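Local coordinates for probable manganase-dependent inorganic pyrophosphatase (PDB 3L2B), which probably hydrolyses inorganic pyrophosphate with the help of manganese, its regulatory region binding diadenosine tetraphosphate as activator and AMP as inhibitor, at residues G52-T56 with S57-A61; P22-L26 with K27-N31; A130-Q133 with A134-E138. All blocks are in the same frame, centred on the assembly; numbering follows the deposited sequence.

Interaction 1 (G52-T56 with S57-A61). With B4P (bis(adenosine)-5'-tetraphosphate), chain C.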
# COMPACT_ATOMS: atom_id res chain seq x y z
N GLY A 52 21.20 -3.00 -1.98
CA GLY A 52 20.39 -2.11 -1.14
C GLY A 52 19.66 -2.82 -0.01
O GLY A 52 20.02 -3.94 0.40
N MET A 53 18.62 -2.16 0.48
CA MET A 53 17.83 -2.64 1.61
C MET A 53 16.34 -2.29 1.49
O MET A 53 15.96 -1.19 1.07
CB MET A 53 18.39 -2.06 2.91
CG MET A 53 17.67 -2.56 4.15
SD MET A 53 17.96 -1.46 5.58
CE MET A 53 19.15 -2.42 6.53
N LEU A 54 15.52 -3.28 1.85
CA LEU A 54 14.08 -3.16 1.87
C LEU A 54 13.53 -3.03 3.31
O LEU A 54 13.81 -3.84 4.17
CB LEU A 54 13.43 -4.37 1.21
CG LEU A 54 11.95 -4.09 0.90
CD1 LEU A 54 11.82 -3.06 -0.22
CD2 LEU A 54 11.17 -5.38 0.61
N SER A 55 12.74 -2.00 3.54
CA SER A 55 11.99 -1.89 4.81
C SER A 55 10.53 -1.61 4.54
O SER A 55 10.12 -1.31 3.41
CB SER A 55 12.50 -0.72 5.60
OG SER A 55 11.90 0.44 5.06
N THR A 56 9.74 -1.62 5.61
CA THR A 56 8.32 -1.23 5.46
C THR A 56 8.16 0.27 5.19
O THR A 56 7.12 0.66 4.71
CB THR A 56 7.44 -1.63 6.64
OG1 THR A 56 7.84 -0.90 7.80
CG2 THR A 56 7.53 -3.14 6.90
N SER A 57 9.19 1.07 5.45
CA SER A 57 9.18 2.49 5.05
C SER A 57 9.24 2.68 3.53
O SER A 57 8.53 3.52 2.98
CB SER A 57 10.32 3.24 5.71
OG SER A 57 11.58 2.93 5.12
N ASN A 58 10.06 1.89 2.85
CA ASN A 58 10.09 1.88 1.36
C ASN A 58 8.76 1.42 0.77
O ASN A 58 8.25 1.95 -0.22
CB ASN A 58 11.12 0.85 0.80
CG ASN A 58 12.53 1.05 1.30
OD1 ASN A 58 13.16 0.07 1.70
ND2 ASN A 58 13.02 2.28 1.31
N ILE A 59 8.27 0.33 1.32
CA ILE A 59 7.07 -0.33 0.82
C ILE A 59 5.89 0.63 1.00
O ILE A 59 5.12 0.87 0.06
CB ILE A 59 6.73 -1.63 1.59
CG1 ILE A 59 7.84 -2.70 1.41
CG2 ILE A 59 5.37 -2.20 1.11
CD1 ILE A 59 7.54 -4.05 2.06
N THR A 60 5.79 1.23 2.19
CA THR A 60 4.68 2.15 2.45
C THR A 60 4.73 3.34 1.50
O THR A 60 3.72 3.73 0.90
CB THR A 60 4.64 2.63 3.88
OG1 THR A 60 4.39 1.53 4.75
CG2 THR A 60 3.55 3.67 4.07
N ALA A 61 5.92 3.91 1.34
CA ALA A 61 6.08 5.08 0.51
C ALA A 61 5.63 4.77 -0.91
O ALA A 61 4.93 5.55 -1.53
CB ALA A 61 7.52 5.60 0.53
PA B4P C . 15.20 2.60 11.60
O1A B4P C . 15.44 3.91 12.21
O2A B4P C . 16.40 1.56 11.75
O3A B4P C . 13.81 2.11 12.18
PB B4P C . 13.21 0.63 12.25
O1B B4P C . 13.93 -0.18 13.24
O2B B4P C . 13.14 -0.01 10.80
O3B B4P C . 11.73 1.00 12.74
PG B4P C . 11.34 1.14 14.29
O1G B4P C . 12.42 1.88 14.98
O2G B4P C . 9.88 1.70 14.50
O3G B4P C . 11.25 -0.38 14.78
PD B4P C . 10.71 -0.71 16.26
O1D B4P C . 11.30 -1.97 16.75
O2D B4P C . 10.95 0.54 17.24
O5E B4P C . 15.02 2.84 10.03
C5E B4P C . 13.84 3.47 9.54
C4E B4P C . 13.85 3.33 8.02
O4E B4P C . 15.09 3.81 7.51
C3E B4P C . 13.78 1.88 7.61
O3E B4P C . 12.46 1.56 7.26
C2E B4P C . 14.73 1.73 6.45
O2E B4P C . 14.05 1.94 5.22
C1E B4P C . 15.73 2.84 6.63
N9A B4P C . 16.98 2.23 7.13
C8A B4P C . 17.09 1.33 8.15
N7A B4P C . 18.38 0.95 8.34
C5A B4P C . 19.13 1.61 7.45
C6A B4P C . 20.56 1.68 7.11
N6A B4P C . 21.46 0.97 7.78
N1A B4P C . 20.94 2.49 6.09
C2A B4P C . 20.04 3.22 5.41
N3A B4P C . 18.73 3.20 5.67
C4A B4P C . 18.21 2.43 6.65
O5F B4P C . 9.16 -0.89 15.98
C5F B4P C . 8.74 -1.89 15.07
C4F B4P C . 7.24 -1.82 14.96
O4F B4P C . 6.66 -2.19 16.22
C3F B4P C . 6.79 -0.42 14.63
O3F B4P C . 6.50 -0.30 13.23
C2F B4P C . 5.53 -0.24 15.47
O2F B4P C . 4.45 -0.64 14.66
C1F B4P C . 5.72 -1.20 16.65
N9B B4P C . 6.17 -0.39 17.80
C8B B4P C . 7.07 0.62 17.79
N7B B4P C . 7.19 1.15 19.03
C5B B4P C . 6.36 0.49 19.85
C6B B4P C . 6.00 0.56 21.28
N6B B4P C . 6.58 1.46 22.10
N1B B4P C . 5.09 -0.31 21.74
C2B B4P C . 4.51 -1.21 20.94
N3B B4P C . 4.77 -1.32 19.63
C4B B4P C . 5.68 -0.51 19.03

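Interaction 2 (P22-L26 with K27-N31)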
# COMPACT_ATOMS: atom_id res chain seq x y z
N PRO A 22 17.22 -8.97 -6.49
CA PRO A 22 16.63 -7.64 -6.74
C PRO A 22 15.30 -7.62 -7.50
O PRO A 22 14.55 -6.61 -7.47
CB PRO A 22 17.71 -6.91 -7.56
CG PRO A 22 18.61 -8.00 -8.13
CD PRO A 22 18.47 -9.21 -7.25
N GLU A 23 15.04 -8.71 -8.20
CA GLU A 23 13.89 -8.82 -9.10
C GLU A 23 12.67 -9.37 -8.36
O GLU A 23 11.56 -9.40 -8.89
CB GLU A 23 14.21 -9.69 -10.32
CG GLU A 23 14.33 -11.21 -10.04
CD GLU A 23 15.75 -11.68 -9.68
OE1 GLU A 23 16.72 -10.86 -9.69
OE2 GLU A 23 15.89 -12.90 -9.40
N VAL A 24 12.91 -9.81 -7.14
CA VAL A 24 11.87 -10.40 -6.30
C VAL A 24 10.75 -9.37 -6.04
O VAL A 24 11.03 -8.20 -5.83
CB VAL A 24 12.46 -10.87 -4.95
CG1 VAL A 24 11.39 -11.02 -3.94
CG2 VAL A 24 13.25 -12.20 -5.13
N SER A 25 9.51 -9.81 -6.10
CA SER A 25 8.34 -8.89 -5.94
C SER A 25 8.18 -8.39 -4.51
O SER A 25 8.58 -9.08 -3.56
CB SER A 25 7.03 -9.58 -6.31
OG SER A 25 6.72 -10.54 -5.33
N LEU A 26 7.56 -7.23 -4.37
CA LEU A 26 7.22 -6.68 -3.02
C LEU A 26 6.39 -7.64 -2.21
O LEU A 26 6.54 -7.73 -0.99
CB LEU A 26 6.46 -5.39 -3.13
CG LEU A 26 7.24 -4.21 -3.69
CD1 LEU A 26 6.38 -2.92 -3.56
CD2 LEU A 26 8.59 -4.08 -3.03
N LYS A 27 5.53 -8.37 -2.90
CA LYS A 27 4.67 -9.34 -2.24
C LYS A 27 5.49 -10.44 -1.58
O LYS A 27 5.26 -10.81 -0.42
CB LYS A 27 3.73 -9.99 -3.25
CG LYS A 27 2.62 -10.82 -2.62
CD LYS A 27 2.38 -12.11 -3.40
CE LYS A 27 1.10 -12.81 -2.95
NZ LYS A 27 0.98 -14.21 -3.52
N MET A 28 6.38 -11.02 -2.37
CA MET A 28 7.25 -12.12 -1.91
C MET A 28 8.19 -11.64 -0.85
O MET A 28 8.54 -12.38 0.06
CB MET A 28 8.08 -12.72 -3.06
CG MET A 28 7.29 -13.64 -4.03
SD MET A 28 8.36 -14.42 -5.31
CE MET A 28 8.66 -13.07 -6.49
N ALA A 29 8.64 -10.39 -0.98
CA ALA A 29 9.61 -9.83 -0.05
C ALA A 29 8.92 -9.76 1.31
O ALA A 29 9.46 -10.20 2.33
CB ALA A 29 10.11 -8.44 -0.51
N TRP A 30 7.70 -9.26 1.30
CA TRP A 30 6.97 -9.02 2.54
C TRP A 30 6.60 -10.31 3.26
O TRP A 30 6.65 -10.38 4.49
CB TRP A 30 5.73 -8.15 2.30
CG TRP A 30 4.76 -8.15 3.41
CD1 TRP A 30 3.58 -8.79 3.44
CD2 TRP A 30 4.91 -7.50 4.68
NE1 TRP A 30 2.96 -8.58 4.64
CE2 TRP A 30 3.75 -7.78 5.42
CE3 TRP A 30 5.89 -6.69 5.26
CZ2 TRP A 30 3.52 -7.29 6.72
CZ3 TRP A 30 5.68 -6.20 6.54
CH2 TRP A 30 4.51 -6.51 7.26
N ASN A 31 6.27 -11.34 2.49
CA ASN A 31 5.98 -12.67 3.08
C ASN A 31 7.20 -13.25 3.80
O ASN A 31 7.10 -13.84 4.88
CB ASN A 31 5.50 -13.66 2.03
CG ASN A 31 4.11 -13.34 1.52
OD1 ASN A 31 3.38 -12.56 2.13
ND2 ASN A 31 3.75 -13.93 0.38

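Interaction 3 (A130-Q133 with A134-E138)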
# COMPACT_ATOMS: atom_id res chain seq x y z
N ALA A 130 -15.70 -10.25 -24.68
CA ALA A 130 -14.79 -10.52 -25.81
C ALA A 130 -14.67 -9.33 -26.77
O ALA A 130 -13.65 -9.18 -27.45
CB ALA A 130 -15.22 -11.78 -26.60
N GLU A 131 -15.71 -8.50 -26.81
CA GLU A 131 -15.70 -7.31 -27.67
C GLU A 131 -14.63 -6.36 -27.17
O GLU A 131 -13.86 -5.82 -27.94
CB GLU A 131 -17.07 -6.59 -27.70
CG GLU A 131 -17.06 -5.33 -28.62
CD GLU A 131 -18.45 -4.69 -28.85
OE1 GLU A 131 -19.36 -4.81 -27.99
OE2 GLU A 131 -18.62 -4.03 -29.91
N ILE A 132 -14.59 -6.19 -25.84
CA ILE A 132 -13.63 -5.32 -25.18
C ILE A 132 -12.23 -5.88 -25.33
O ILE A 132 -11.28 -5.18 -25.66
CB ILE A 132 -13.95 -5.17 -23.66
CG1 ILE A 132 -15.26 -4.38 -23.47
CG2 ILE A 132 -12.84 -4.48 -22.93
CD1 ILE A 132 -15.26 -3.04 -24.19
N GLN A 133 -12.13 -7.18 -25.10
CA GLN A 133 -10.85 -7.86 -25.14
C GLN A 133 -10.19 -7.66 -26.51
O GLN A 133 -9.00 -7.38 -26.58
CB GLN A 133 -10.98 -9.35 -24.81
CG GLN A 133 -11.25 -9.64 -23.34
CD GLN A 133 -11.66 -11.09 -23.11
OE1 GLN A 133 -11.56 -11.94 -24.00
NE2 GLN A 133 -12.15 -11.37 -21.90
N ALA A 134 -11.00 -7.74 -27.57
CA ALA A 134 -10.50 -7.62 -28.95
C ALA A 134 -10.17 -6.19 -29.35
O ALA A 134 -9.27 -5.95 -30.11
CB ALA A 134 -11.50 -8.23 -29.96
N GLU A 135 -10.90 -5.22 -28.83
CA GLU A 135 -10.52 -3.83 -29.14
C GLU A 135 -9.21 -3.50 -28.43
O GLU A 135 -8.38 -2.77 -28.97
CB GLU A 135 -11.64 -2.86 -28.74
CG GLU A 135 -11.29 -1.36 -28.88
CD GLU A 135 -11.02 -0.88 -30.33
OE1 GLU A 135 -11.30 -1.65 -31.30
OE2 GLU A 135 -10.53 0.28 -30.48
N LEU A 136 -9.01 -4.07 -27.25
CA LEU A 136 -7.81 -3.78 -26.46
C LEU A 136 -6.60 -4.30 -27.22
O LEU A 136 -5.55 -3.65 -27.30
CB LEU A 136 -7.90 -4.38 -25.03
CG LEU A 136 -8.91 -3.71 -24.04
CD1 LEU A 136 -9.02 -4.46 -22.71
CD2 LEU A 136 -8.56 -2.24 -23.78
N ILE A 137 -6.78 -5.48 -27.83
CA ILE A 137 -5.73 -6.11 -28.61
C ILE A 137 -5.43 -5.28 -29.85
O ILE A 137 -4.28 -5.05 -30.17
CB ILE A 137 -6.08 -7.58 -28.95
CG1 ILE A 137 -5.96 -8.44 -27.69
CG2 ILE A 137 -5.18 -8.11 -30.07
CD1 ILE A 137 -6.77 -9.69 -27.74
N GLU A 138 -6.49 -4.80 -30.52
CA GLU A 138 -6.34 -3.92 -31.71
C GLU A 138 -5.62 -2.61 -31.36
O GLU A 138 -4.95 -2.01 -32.20
CB GLU A 138 -7.69 -3.60 -32.38
CG GLU A 138 -7.65 -2.39 -33.32
CD GLU A 138 -8.83 -2.31 -34.31
OE1 GLU A 138 -9.88 -1.66 -33.98
OE2 GLU A 138 -8.71 -2.88 -35.43

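Interaction 1 (G52-T56 with S57-A61)
The flat carboxamide of Asn58 has Ser55 OG over one face, 3.9 Å from Asn58 CG, while Leu54 CD1 lies a little to the other side of the plane, out beyond OD1. Asn58 OD1 accepts from Ser55 N at 2.8 Å, from a donor tilted 33° out of the carbonyl plane, and ND2 is tied to Thr192 OG1, so the amide is held at both polar ends. The second flat group is an adenine of the bound diadenosine tetraphosphate. Met53 lays its thioether over one face, SD 3.7 Å from B4P N7A, with CE over the same face.

Ser55 and Asn58 form a capping box where strand 50-55 passes into helix 56-64 of the CBS domain. Ser55 OG, folded back over its own backbone (chi1 80°), receives Asn58 N at 3.2 Å, a weak bond from Ser57 N, and the hydroxyl of Ser57 at 2.5 Å between the OG atoms. The ligand ribose meets this pair: B4P O2E is 2.7 Å from Ser57 OG.

In the first turn of the helix, Thr56 O is gripped from opposite faces by Thr60 N and Thr60 OG1, both at 2.9 Å. Thr56 OG1 instead bonds to Thr56 OG1 of the second subunit. Leu54 CD2 and Ile59 CD1 touch at 4.1 Å, their side chains crossing at about a right angle.

Interaction 2 (P22-L26 with K27-N31)
Ser25 and Met28 meet at the start of helix 26-35 in the CBS domain, where Ser25 is the N-cap. The polar part of the contact begins with the serine hydroxyl: Ser25 OG accepts from Met28 N at 3.0 Å with an N-H...O angle of 165°, a nearly straight bond to an amide of the first helical turn. A chi1 of 70° puts OG between the serine's own N and carbonyl carbon, and from there it reaches forward to the helix. The backbone joins in the usual way, Ser25 O taking Ala29 N at 2.9 Å and Leu26 O taking Trp30 N at 3.0 Å.

The apolar part lies beside the cap. Val24, the last residue before it, leans on the first turn with one methyl branch, CG1, which is 3.8 Å from Met28 CB; CG1 of Val24 also lies 4.1 Å from Ala29 N. Ala29 packs on Leu54 of strand 50-55, and Leu26 on Val187 and Val190, so this helix start packs on strand 50-55 and helix 187-190, with helix 79-85 touching Ser25 and Met28. Trp30 extends from the helix to the second subunit, where it packs on Met64.

Around the cap, Met28 lays carbon beside the hydroxyl. The methionine bends at its sulfur (chi3 -77°), which brings its terminal methyl back over the capping residue: CE rests 3.4 Å from Ser25 OG and equally 3.4 Å from Ser25 N.

Interaction 3 (A130-Q133 with A134-E138)
Leu136 lies across Ile132 one helical turn earlier, its CD1 methyl 3.8 Å from the CG2 branch of the isoleucine as the two side chains slant past each other. The same leucine also covers backbone: CG stands 3.2 Å from Ile132 O, so this carbonyl has a branched carbon beside it as well as its helical donor, Leu136 N, at 3.0 Å. A chi1 of -71° sets Leu136 CG beside its own backbone N and therefore back along the helix, against that oxygen. Ile137 repeats the pattern one residue on, with CD1 3.4 Å from Gln133 O, the oxygen that accepts from Ile137 N. The methyl of Ala134 packs against the previous turn in its own way, its CB 3.4 Å from Ala130 O.

These contacts run along helix 130-138, the crossover helix of a beta-alpha-beta unit between parallel strands 123-126 and 143-146 in the DRTGG domain. Leu136 faces the sheet, resting on Ala124, Ala126 and Leu144, while Ala134 and Ile137 pack on Ile156 of the neighbouring helix 154-163. Gln133 and Glu131 have partners outside the helix: the glutamine, extended beyond CG, donates from NE2 to the backbone oxygen of Gly127, and the glutamate forms a salt bridge with Arg129.

Ile132 O thus receives its N-H from Leu136 N while the carbons of that leucine lie against it, and Gln133 O is placed likewise between the amide and the side chain of Ile137. Each carbonyl is shielded on the side where the carbons rest, and the apolar surroundings probably strengthen its helical hydrogen bond.

From the N terminus the chain meets interaction 2 first, then interaction 1, then interaction 3. The three follow in series without nesting or crossing, and as each joins adjoining segments none closes a long loop. Interaction 2 turns a loop into helix 26-35; interaction 1 turns strand 50-55 into helix 56-64. Within their shared CBS domain these two touch, Leu54 CD2 lying 3.4 Å from Ala29 CB and Thr56 CG2 3.6 Å from Trp30 CZ3, and both reach the second subunit. Interaction 3 stands apart on a crossover helix of the DRTGG domain, its centre about 37 Å from that of interaction 1 and about 32 Å from that of interaction 2.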